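Local coordinates for adenosine monophosphate-protein transferase FICD homolog (Caenorhabditis elegans, PDB 5JJ6), which belongs to the Fic/DOC family, with a largely helical Fic domain behind an N-terminal region of antiparallel helices, probably of the tetratricopeptide type, at residues B[52-66]-B[77-91]. Residues are numbered along the deposited sequence; the frame is centred on the assembly and turned at random.
Sequences PTNPQILIEMGQIRE and CYVKALAYDPGNSEA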
ATOM      1  N   PRO B  52     -40.257 -14.796  -0.414  1.00 51.65           N
ATOM      2  CA  PRO B  52     -39.560 -14.769  -1.707  1.00 49.56           C
ATOM      3  C   PRO B  52     -39.157 -16.161  -2.188  1.00 47.83           C
ATOM      4  O   PRO B  52     -38.951 -16.360  -3.386  1.00 49.33           O
ATOM      5  CB  PRO B  52     -38.325 -13.912  -1.422  1.00 38.35           C
ATOM      6  CG  PRO B  52     -38.719 -13.085  -0.268  1.00 44.43           C
ATOM      7  CD  PRO B  52     -39.594 -13.939   0.579  1.00 46.90           C
ATOM      8  N   THR B  53     -39.036 -17.115  -1.277  1.00 43.19           N
ATOM      9  CA  THR B  53     -38.444 -18.385  -1.661  1.00 44.20           C
ATOM     10  C   THR B  53     -39.498 -19.477  -1.723  1.00 44.48           C
ATOM     11  O   THR B  53     -39.167 -20.662  -1.779  1.00 44.96           O
ATOM     12  CB  THR B  53     -37.341 -18.805  -0.683  1.00 41.54           C
ATOM     13  OG1 THR B  53     -37.875 -18.858   0.645  1.00 43.84           O
ATOM     14  CG2 THR B  53     -36.217 -17.779  -0.720  1.00 44.16           C
ATOM     15  N   ASN B  54     -40.765 -19.070  -1.737  1.00 39.44           N
ATOM     16  CA  ASN B  54     -41.873 -20.006  -1.810  1.00 41.51           C
ATOM     17  C   ASN B  54     -42.163 -20.406  -3.260  1.00 45.68           C
ATOM     18  O   ASN B  54     -42.609 -19.571  -4.050  1.00 46.94           O
ATOM     19  CB  ASN B  54     -43.107 -19.388  -1.163  1.00 43.85           C
ATOM     20  CG  ASN B  54     -44.291 -20.333  -1.130  1.00 44.83           C
ATOM     21  OD1 ASN B  54     -44.842 -20.692  -2.168  1.00 43.40           O
ATOM     22  ND2 ASN B  54     -44.704 -20.718   0.070  1.00 47.78           N
ATOM     23  N   PRO B  55     -41.914 -21.683  -3.609  1.00 38.62           N
ATOM     24  CA  PRO B  55     -41.968 -22.172  -4.996  1.00 39.50           C
ATOM     25  C   PRO B  55     -43.346 -21.991  -5.630  1.00 44.74           C
ATOM     26  O   PRO B  55     -43.456 -21.745  -6.826  1.00 47.58           O
ATOM     27  CB  PRO B  55     -41.608 -23.656  -4.879  1.00 36.14           C
ATOM     28  CG  PRO B  55     -40.945 -23.795  -3.568  1.00 43.55           C
ATOM     29  CD  PRO B  55     -41.494 -22.728  -2.665  1.00 35.94           C
ATOM     30  N   GLN B  56     -44.395 -22.134  -4.835  1.00 46.47           N
ATOM     31  CA  GLN B  56     -45.745 -21.946  -5.337  1.00 46.92           C
ATOM     32  C   GLN B  56     -45.988 -20.484  -5.766  1.00 48.33           C
ATOM     33  O   GLN B  56     -46.545 -20.219  -6.847  1.00 46.32           O
ATOM     34  CB  GLN B  56     -46.732 -22.375  -4.268  1.00 50.79           C
ATOM     35  CG  GLN B  56     -47.337 -23.721  -4.525  1.00 67.65           C
ATOM     36  CD  GLN B  56     -48.269 -24.154  -3.416  1.00 78.94           C
ATOM     37  OE1 GLN B  56     -48.717 -23.335  -2.615  1.00 83.18           O
ATOM     38  NE2 GLN B  56     -48.601 -25.443  -3.389  1.00 83.54           N
ATOM     39  N   ILE B  57     -45.520 -19.546  -4.943  1.00 42.38           N
ATOM     40  CA  ILE B  57     -45.633 -18.119  -5.245  1.00 42.63           C
ATOM     41  C   ILE B  57     -44.816 -17.775  -6.471  1.00 40.97           C
ATOM     42  O   ILE B  57     -45.283 -17.057  -7.346  1.00 43.23           O
ATOM     43  CB  ILE B  57     -45.165 -17.241  -4.060  1.00 47.49           C
ATOM     44  CG1 ILE B  57     -46.199 -17.275  -2.945  1.00 45.79           C
ATOM     45  CG2 ILE B  57     -44.941 -15.790  -4.479  1.00 47.34           C
ATOM     46  CD1 ILE B  57     -45.645 -16.788  -1.655  1.00 55.79           C
ATOM     47  N   LEU B  58     -43.593 -18.299  -6.526  1.00 42.58           N
ATOM     48  CA  LEU B  58     -42.710 -18.098  -7.671  1.00 41.88           C
ATOM     49  C   LEU B  58     -43.328 -18.610  -8.964  1.00 44.22           C
ATOM     50  O   LEU B  58     -43.277 -17.932  -9.997  1.00 41.43           O
ATOM     51  CB  LEU B  58     -41.364 -18.778  -7.431  1.00 38.38           C
ATOM     52  CG  LEU B  58     -40.424 -17.939  -6.553  1.00 40.74           C
ATOM     53  CD1 LEU B  58     -39.236 -18.748  -6.072  1.00 38.36           C
ATOM     54  CD2 LEU B  58     -39.966 -16.707  -7.304  1.00 37.27           C
ATOM     55  N   ILE B  59     -43.917 -19.802  -8.899  1.00 42.74           N
ATOM     56  CA  ILE B  59     -44.552 -20.409 -10.055  1.00 42.43           C
ATOM     57  C   ILE B  59     -45.736 -19.563 -10.536  1.00 47.66           C
ATOM     58  O   ILE B  59     -45.847 -19.255 -11.734  1.00 48.96           O
ATOM     59  CB  ILE B  59     -44.985 -21.842  -9.741  1.00 42.38           C
ATOM     60  CG1 ILE B  59     -43.761 -22.760  -9.752  1.00 39.55           C
ATOM     61  CG2 ILE B  59     -46.001 -22.344 -10.760  1.00 45.12           C
ATOM     62  CD1 ILE B  59     -44.032 -24.185  -9.264  1.00 38.54           C
ATOM     63  N   GLU B  60     -46.616 -19.190  -9.607  1.00 46.89           N
ATOM     64  CA  GLU B  60     -47.786 -18.375  -9.952  1.00 52.37           C
ATOM     65  C   GLU B  60     -47.391 -17.021 -10.564  1.00 55.98           C
ATOM     66  O   GLU B  60     -47.865 -16.632 -11.645  1.00 55.01           O
ATOM     67  CB  GLU B  60     -48.669 -18.156  -8.720  1.00 54.09           C
ATOM     68  CG  GLU B  60     -49.998 -17.463  -9.020  1.00 66.07           C
ATOM     69  CD  GLU B  60     -50.971 -18.333  -9.824  1.00 77.93           C
ATOM     70  OE1 GLU B  60     -50.795 -19.576  -9.857  1.00 69.21           O
ATOM     71  OE2 GLU B  60     -51.916 -17.766 -10.422  1.00 73.81           O
ATOM     72  N   MET B  61     -46.506 -16.321  -9.856  1.00 56.91           N
ATOM     73  CA  MET B  61     -45.958 -15.046 -10.299  1.00 57.26           C
ATOM     74  C   MET B  61     -45.423 -15.212 -11.712  1.00 55.65           C
ATOM     75  O   MET B  61     -45.662 -14.383 -12.588  1.00 56.14           O
ATOM     76  CB  MET B  61     -44.848 -14.602  -9.354  1.00 57.38           C
ATOM     77  CG  MET B  61     -44.161 -13.327  -9.746  1.00 64.09           C
ATOM     78  SD  MET B  61     -45.361 -12.014 -10.022  1.00 85.86           S
ATOM     79  CE  MET B  61     -45.869 -11.702  -8.336  1.00 74.95           C
ATOM     80  N   GLY B  62     -44.734 -16.329 -11.922  1.00 55.22           N
ATOM     81  CA  GLY B  62     -44.206 -16.705 -13.219  1.00 50.77           C
ATOM     82  C   GLY B  62     -45.281 -16.735 -14.287  1.00 50.46           C
ATOM     83  O   GLY B  62     -45.128 -16.134 -15.346  1.00 52.70           O
ATOM     84  N   GLN B  63     -46.380 -17.430 -14.025  1.00 53.17           N
ATOM     85  CA  GLN B  63     -47.386 -17.576 -15.075  1.00 52.98           C
ATOM     86  C   GLN B  63     -48.107 -16.266 -15.345  1.00 54.17           C
ATOM     87  O   GLN B  63     -48.507 -15.988 -16.489  1.00 53.87           O
ATOM     88  CB  GLN B  63     -48.379 -18.677 -14.707  1.00 46.37           C
ATOM     89  CG  GLN B  63     -47.752 -20.049 -14.806  1.00 44.27           C
ATOM     90  CD  GLN B  63     -48.682 -21.157 -14.399  1.00 50.14           C
ATOM     91  OE1 GLN B  63     -48.825 -21.449 -13.213  1.00 56.14           O
ATOM     92  NE2 GLN B  63     -49.309 -21.801 -15.378  1.00 52.27           N
ATOM     93  N   ILE B  64     -48.210 -15.435 -14.311  1.00 57.27           N
ATOM     94  CA  ILE B  64     -48.723 -14.085 -14.483  1.00 52.87           C
ATOM     95  C   ILE B  64     -47.806 -13.298 -15.408  1.00 53.99           C
ATOM     96  O   ILE B  64     -48.279 -12.633 -16.328  1.00 56.09           O
ATOM     97  CB  ILE B  64     -48.873 -13.354 -13.136  1.00 61.95           C
ATOM     98  CG1 ILE B  64     -49.990 -13.998 -12.302  1.00 59.68           C
ATOM     99  CG2 ILE B  64     -49.154 -11.865 -13.348  1.00 59.26           C
ATOM    100  CD1 ILE B  64     -50.013 -13.532 -10.851  1.00 69.66           C
ATOM    101  N   ARG B  65     -46.496 -13.415 -15.195  1.00 55.24           N
ATOM    102  CA  ARG B  65     -45.530 -12.736 -16.059  1.00 54.15           C
ATOM    103  C   ARG B  65     -45.692 -13.193 -17.485  1.00 51.41           C
ATOM    104  O   ARG B  65     -45.657 -12.390 -18.405  1.00 54.60           O
ATOM    105  CB  ARG B  65     -44.090 -13.006 -15.626  1.00 54.83           C
ATOM    106  CG  ARG B  65     -43.741 -12.554 -14.230  1.00 59.82           C
ATOM    107  CD  ARG B  65     -43.108 -11.201 -14.189  1.00 60.64           C
ATOM    108  NE  ARG B  65     -43.054 -10.729 -12.811  1.00 67.55           N
ATOM    109  CZ  ARG B  65     -43.200  -9.464 -12.444  1.00 72.77           C
ATOM    110  NH1 ARG B  65     -43.403  -8.520 -13.359  1.00 68.51           N
ATOM    111  NH2 ARG B  65     -43.140  -9.145 -11.159  1.00 71.75           N
ATOM    112  N   GLU B  66     -45.866 -14.498 -17.659  1.00 56.88           N
ATOM    113  CA  GLU B  66     -45.955 -15.079 -18.991  1.00 54.77           C
ATOM    114  C   GLU B  66     -47.174 -14.526 -19.701  1.00 54.75           C
ATOM    115  O   GLU B  66     -47.148 -14.294 -20.906  1.00 54.36           O
ATOM    116  CB  GLU B  66     -46.009 -16.607 -18.909  1.00 49.80           C
ATOM    117  CG  GLU B  66     -45.088 -17.309 -19.872  1.00 53.19           C
ATOM    118  CD  GLU B  66     -45.230 -18.835 -19.869  1.00 58.01           C
ATOM    119  OE1 GLU B  66     -45.249 -19.429 -20.968  1.00 57.10           O
ATOM    120  OE2 GLU B  66     -45.444 -19.430 -18.790  1.00 51.92           O
ATOM    121  N   CYS B  77     -38.580 -16.712 -12.847  1.00 38.69           N
ATOM    122  CA  CYS B  77     -39.397 -17.276 -11.780  1.00 39.39           C
ATOM    123  C   CYS B  77     -39.331 -18.810 -11.746  1.00 40.79           C
ATOM    124  O   CYS B  77     -39.140 -19.404 -10.674  1.00 38.92           O
ATOM    125  CB  CYS B  77     -40.858 -16.844 -11.925  1.00 42.00           C
ATOM    126  SG  CYS B  77     -41.201 -15.131 -11.495  1.00 54.36           S
ATOM    127  N   TYR B  78     -39.509 -19.452 -12.905  1.00 38.69           N
ATOM    128  CA  TYR B  78     -39.489 -20.920 -12.939  1.00 34.05           C
ATOM    129  C   TYR B  78     -38.120 -21.462 -12.532  1.00 36.22           C
ATOM    130  O   TYR B  78     -38.024 -22.446 -11.792  1.00 37.90           O
ATOM    131  CB  TYR B  78     -39.866 -21.451 -14.318  1.00 33.93           C
ATOM    132  CG  TYR B  78     -41.209 -20.976 -14.816  1.00 36.06           C
ATOM    133  CD1 TYR B  78     -42.259 -20.754 -13.938  1.00 36.98           C
ATOM    134  CD2 TYR B  78     -41.423 -20.743 -16.176  1.00 35.42           C
ATOM    135  CE1 TYR B  78     -43.486 -20.309 -14.395  1.00 40.57           C
ATOM    136  CE2 TYR B  78     -42.637 -20.305 -16.639  1.00 37.31           C
ATOM    137  CZ  TYR B  78     -43.663 -20.087 -15.746  1.00 40.89           C
ATOM    138  OH  TYR B  78     -44.872 -19.638 -16.206  1.00 45.65           O
ATOM    139  N   VAL B  79     -37.060 -20.809 -12.997  1.00 33.53           N
ATOM    140  CA  VAL B  79     -35.713 -21.247 -12.664  1.00 33.39           C
ATOM    141  C   VAL B  79     -35.469 -21.168 -11.159  1.00 35.10           C
ATOM    142  O   VAL B  79     -34.912 -22.108 -10.564  1.00 34.50           O
ATOM    143  CB  VAL B  79     -34.644 -20.417 -13.399  1.00 35.84           C
ATOM    144  CG1 VAL B  79     -33.244 -20.789 -12.903  1.00 33.17           C
ATOM    145  CG2 VAL B  79     -34.754 -20.613 -14.914  1.00 35.93           C
ATOM    146  N   LYS B  80     -35.898 -20.067 -10.534  1.00 33.70           N
ATOM    147  CA  LYS B  80     -35.778 -19.960  -9.080  1.00 33.50           C
ATOM    148  C   LYS B  80     -36.621 -20.996  -8.320  1.00 39.04           C
ATOM    149  O   LYS B  80     -36.155 -21.579  -7.329  1.00 37.33           O
ATOM    150  CB  LYS B  80     -36.141 -18.554  -8.611  1.00 40.87           C
ATOM    151  CG  LYS B  80     -34.915 -17.645  -8.538  1.00 49.62           C
ATOM    152  CD  LYS B  80     -35.243 -16.171  -8.381  1.00 50.71           C
ATOM    153  CE  LYS B  80     -35.461 -15.778  -6.942  1.00 46.70           C
ATOM    154  NZ  LYS B  80     -35.408 -14.284  -6.861  1.00 39.36           N
ATOM    155  N   ALA B  81     -37.852 -21.224  -8.779  1.00 36.83           N
ATOM    156  CA  ALA B  81     -38.705 -22.217  -8.148  1.00 35.68           C
ATOM    157  C   ALA B  81     -38.053 -23.598  -8.201  1.00 37.45           C
ATOM    158  O   ALA B  81     -38.019 -24.333  -7.211  1.00 40.16           O
ATOM    159  CB  ALA B  81     -40.059 -22.243  -8.804  1.00 35.52           C
ATOM    160  N   LEU B  82     -37.526 -23.960  -9.355  1.00 37.44           N
ATOM    161  CA  LEU B  82     -36.922 -25.274  -9.465  1.00 36.25           C
ATOM    162  C   LEU B  82     -35.639 -25.342  -8.637  1.00 36.33           C
ATOM    163  O   LEU B  82     -35.312 -26.392  -8.086  1.00 36.61           O
ATOM    164  CB  LEU B  82     -36.645 -25.614 -10.928  1.00 31.00           C
ATOM    165  CG  LEU B  82     -35.897 -26.912 -11.221  1.00 36.92           C
ATOM    166  CD1 LEU B  82     -36.678 -28.160 -10.785  1.00 33.64           C
ATOM    167  CD2 LEU B  82     -35.515 -26.963 -12.702  1.00 39.13           C
ATOM    168  N   ALA B  83     -34.935 -24.221  -8.499  1.00 36.30           N
ATOM    169  CA  ALA B  83     -33.662 -24.261  -7.774  1.00 36.25           C
ATOM    170  C   ALA B  83     -33.875 -24.394  -6.272  1.00 35.27           C
ATOM    171  O   ALA B  83     -33.124 -25.096  -5.597  1.00 31.54           O
ATOM    172  CB  ALA B  83     -32.824 -23.033  -8.082  1.00 30.23           C
ATOM    173  N   TYR B  84     -34.914 -23.731  -5.767  1.00 38.96           N
ATOM    174  CA  TYR B  84     -35.235 -23.756  -4.344  1.00 33.82           C
ATOM    175  C   TYR B  84     -35.899 -25.061  -3.944  1.00 36.37           C
ATOM    176  O   TYR B  84     -35.881 -25.444  -2.781  1.00 34.75           O
ATOM    177  CB  TYR B  84     -36.156 -22.599  -3.963  1.00 35.53           C
ATOM    178  CG  TYR B  84     -35.519 -21.231  -4.096  1.00 41.40           C
ATOM    179  CD1 TYR B  84     -34.145 -21.094  -4.198  1.00 35.55           C
ATOM    180  CD2 TYR B  84     -36.294 -20.075  -4.070  1.00 39.45           C
ATOM    181  CE1 TYR B  84     -33.569 -19.858  -4.316  1.00 35.30           C
ATOM    182  CE2 TYR B  84     -35.728 -18.836  -4.189  1.00 36.17           C
ATOM    183  CZ  TYR B  84     -34.362 -18.732  -4.310  1.00 41.11           C
ATOM    184  OH  TYR B  84     -33.767 -17.493  -4.421  1.00 50.23           O
ATOM    185  N   ASP B  85     -36.510 -25.728  -4.919  1.00 41.52           N
ATOM    186  CA  ASP B  85     -37.275 -26.943  -4.667  1.00 38.86           C
ATOM    187  C   ASP B  85     -36.905 -28.012  -5.696  1.00 36.58           C
ATOM    188  O   ASP B  85     -37.658 -28.253  -6.636  1.00 35.35           O
ATOM    189  CB  ASP B  85     -38.775 -26.624  -4.726  1.00 42.33           C
ATOM    190  CG  ASP B  85     -39.645 -27.693  -4.067  1.00 41.09           C
ATOM    191  OD1 ASP B  85     -39.107 -28.499  -3.270  1.00 39.04           O
ATOM    192  OD2 ASP B  85     -40.872 -27.698  -4.329  1.00 38.16           O
ATOM    193  N   PRO B  86     -35.751 -28.671  -5.504  1.00 37.14           N
ATOM    194  CA  PRO B  86     -35.223 -29.702  -6.418  1.00 36.88           C
ATOM    195  C   PRO B  86     -36.220 -30.838  -6.664  1.00 40.19           C
ATOM    196  O   PRO B  86     -36.682 -31.441  -5.704  1.00 41.88           O
ATOM    197  CB  PRO B  86     -33.988 -30.227  -5.683  1.00 34.31           C
ATOM    198  CG  PRO B  86     -33.630 -29.136  -4.706  1.00 34.04           C
ATOM    199  CD  PRO B  86     -34.908 -28.494  -4.310  1.00 33.90           C
ATOM    200  N   GLY B  87     -36.562 -31.093  -7.928  1.00 41.90           N
ATOM    201  CA  GLY B  87     -37.513 -32.131  -8.290  1.00 30.54           C
ATOM    202  C   GLY B  87     -38.911 -31.600  -8.578  1.00 33.74           C
ATOM    203  O   GLY B  87     -39.784 -32.332  -9.007  1.00 38.63           O
ATOM    204  N   ASN B  88     -39.130 -30.312  -8.356  1.00 41.42           N
ATOM    205  CA  ASN B  88     -40.430 -29.693  -8.616  1.00 39.86           C
ATOM    206  C   ASN B  88     -40.791 -29.703 -10.116  1.00 42.46           C
ATOM    207  O   ASN B  88     -40.300 -28.865 -10.890  1.00 42.41           O
ATOM    208  CB  ASN B  88     -40.402 -28.267  -8.053  1.00 35.23           C
ATOM    209  CG  ASN B  88     -41.742 -27.600  -8.061  1.00 37.53           C
ATOM    210  OD1 ASN B  88     -42.414 -27.539  -9.084  1.00 43.93           O
ATOM    211  ND2 ASN B  88     -42.156 -27.100  -6.896  1.00 35.46           N
ATOM    212  N   SER B  89     -41.646 -30.649 -10.520  1.00 36.46           N
ATOM    213  CA  SER B  89     -41.923 -30.880 -11.942  1.00 37.54           C
ATOM    214  C   SER B  89     -42.902 -29.862 -12.542  1.00 39.41           C
ATOM    215  O   SER B  89     -42.965 -29.703 -13.773  1.00 42.86           O
ATOM    216  CB  SER B  89     -42.435 -32.313 -12.196  1.00 37.83           C
ATOM    217  OG  SER B  89     -43.416 -32.717 -11.265  1.00 43.09           O
ATOM    218  N   GLU B  90     -43.645 -29.155 -11.699  1.00 32.55           N
ATOM    219  CA  GLU B  90     -44.517 -28.120 -12.227  1.00 36.25           C
ATOM    220  C   GLU B  90     -43.625 -27.031 -12.857  1.00 42.69           C
ATOM    221  O   GLU B  90     -43.776 -26.648 -14.053  1.00 41.55           O
ATOM    222  CB  GLU B  90     -45.396 -27.560 -11.109  1.00 30.27           C
ATOM    223  CG  GLU B  90     -46.586 -26.754 -11.581  1.00 40.73           C
ATOM    224  CD  GLU B  90     -47.444 -26.238 -10.428  1.00 66.30           C
ATOM    225  OE1 GLU B  90     -48.501 -25.615 -10.703  1.00 71.01           O
ATOM    226  OE2 GLU B  90     -47.064 -26.456  -9.250  1.00 65.42           O
ATOM    227  N   ALA B  91     -42.628 -26.625 -12.073  1.00 37.52           N
ATOM    228  CA  ALA B  91     -41.592 -25.729 -12.530  1.00 35.61           C
ATOM    229  C   ALA B  91     -40.870 -26.297 -13.750  1.00 38.75           C
ATOM    230  O   ALA B  91     -40.708 -25.600 -14.750  1.00 42.73           O
ATOM    231  CB  ALA B  91     -40.615 -25.457 -11.417  1.00 38.53           C
TER
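L58 drops into a hole formed by C77, K80, A81 and Y84, with its CB 3.9 Å from A81 CB. It is the central knob of an antiparallel helical hairpin whose sequence and shape are consistent with the tetratricopeptide repeats of FICD proteins. Helices 55-66 and 77-84 run at 165° to each other, their axes 8.2 Å apart at closest approach. A81 is the small residue that both neighbours use: I59 CG1 touches the same methyl from beside L58.

Further along, G62 brings only backbone to the interface, and C77 CB packs 3.6 Å from G62 CA. At the other end, L58 CD1 reaches CD2 of Y84, whose ring also takes T53 against CD2 and CE2; both side chains cross the tyrosine at about a right angle. P55 CG rests on D85 CB, at 3.7 Å, just where the second helix ends.

I59 reaches past helix 77-84 to the start of helix 89-120. CG1 lies anti to the carbonyl carbon (chi1 -76°), and from there CD1 meets N88, E90 and A91. The N88 amide is held at both ends: N88 is the N-cap of the helix that starts at S89, its OD1 accepting from A91 N, while ND2 gives a hydrogen bond to D85 OD2, tying the turn between the helices together.

At the polar edge Y78 is the reverse knob, set among I59, G62, Q63 and E66. Q63 crosses the phenol at about a right angle, its CG 3.2 Å from Y78 OH, and I59 O lies at the ring edge, near its plane. E66 is shared: OE1 forms a salt bridge with R97 on helix 89-120, which probably favours the charged carboxylate. Y78 OH donates to E66 OE2 on its anti side, 2.7 Å away, with carboxylate and ring planes 79° apart.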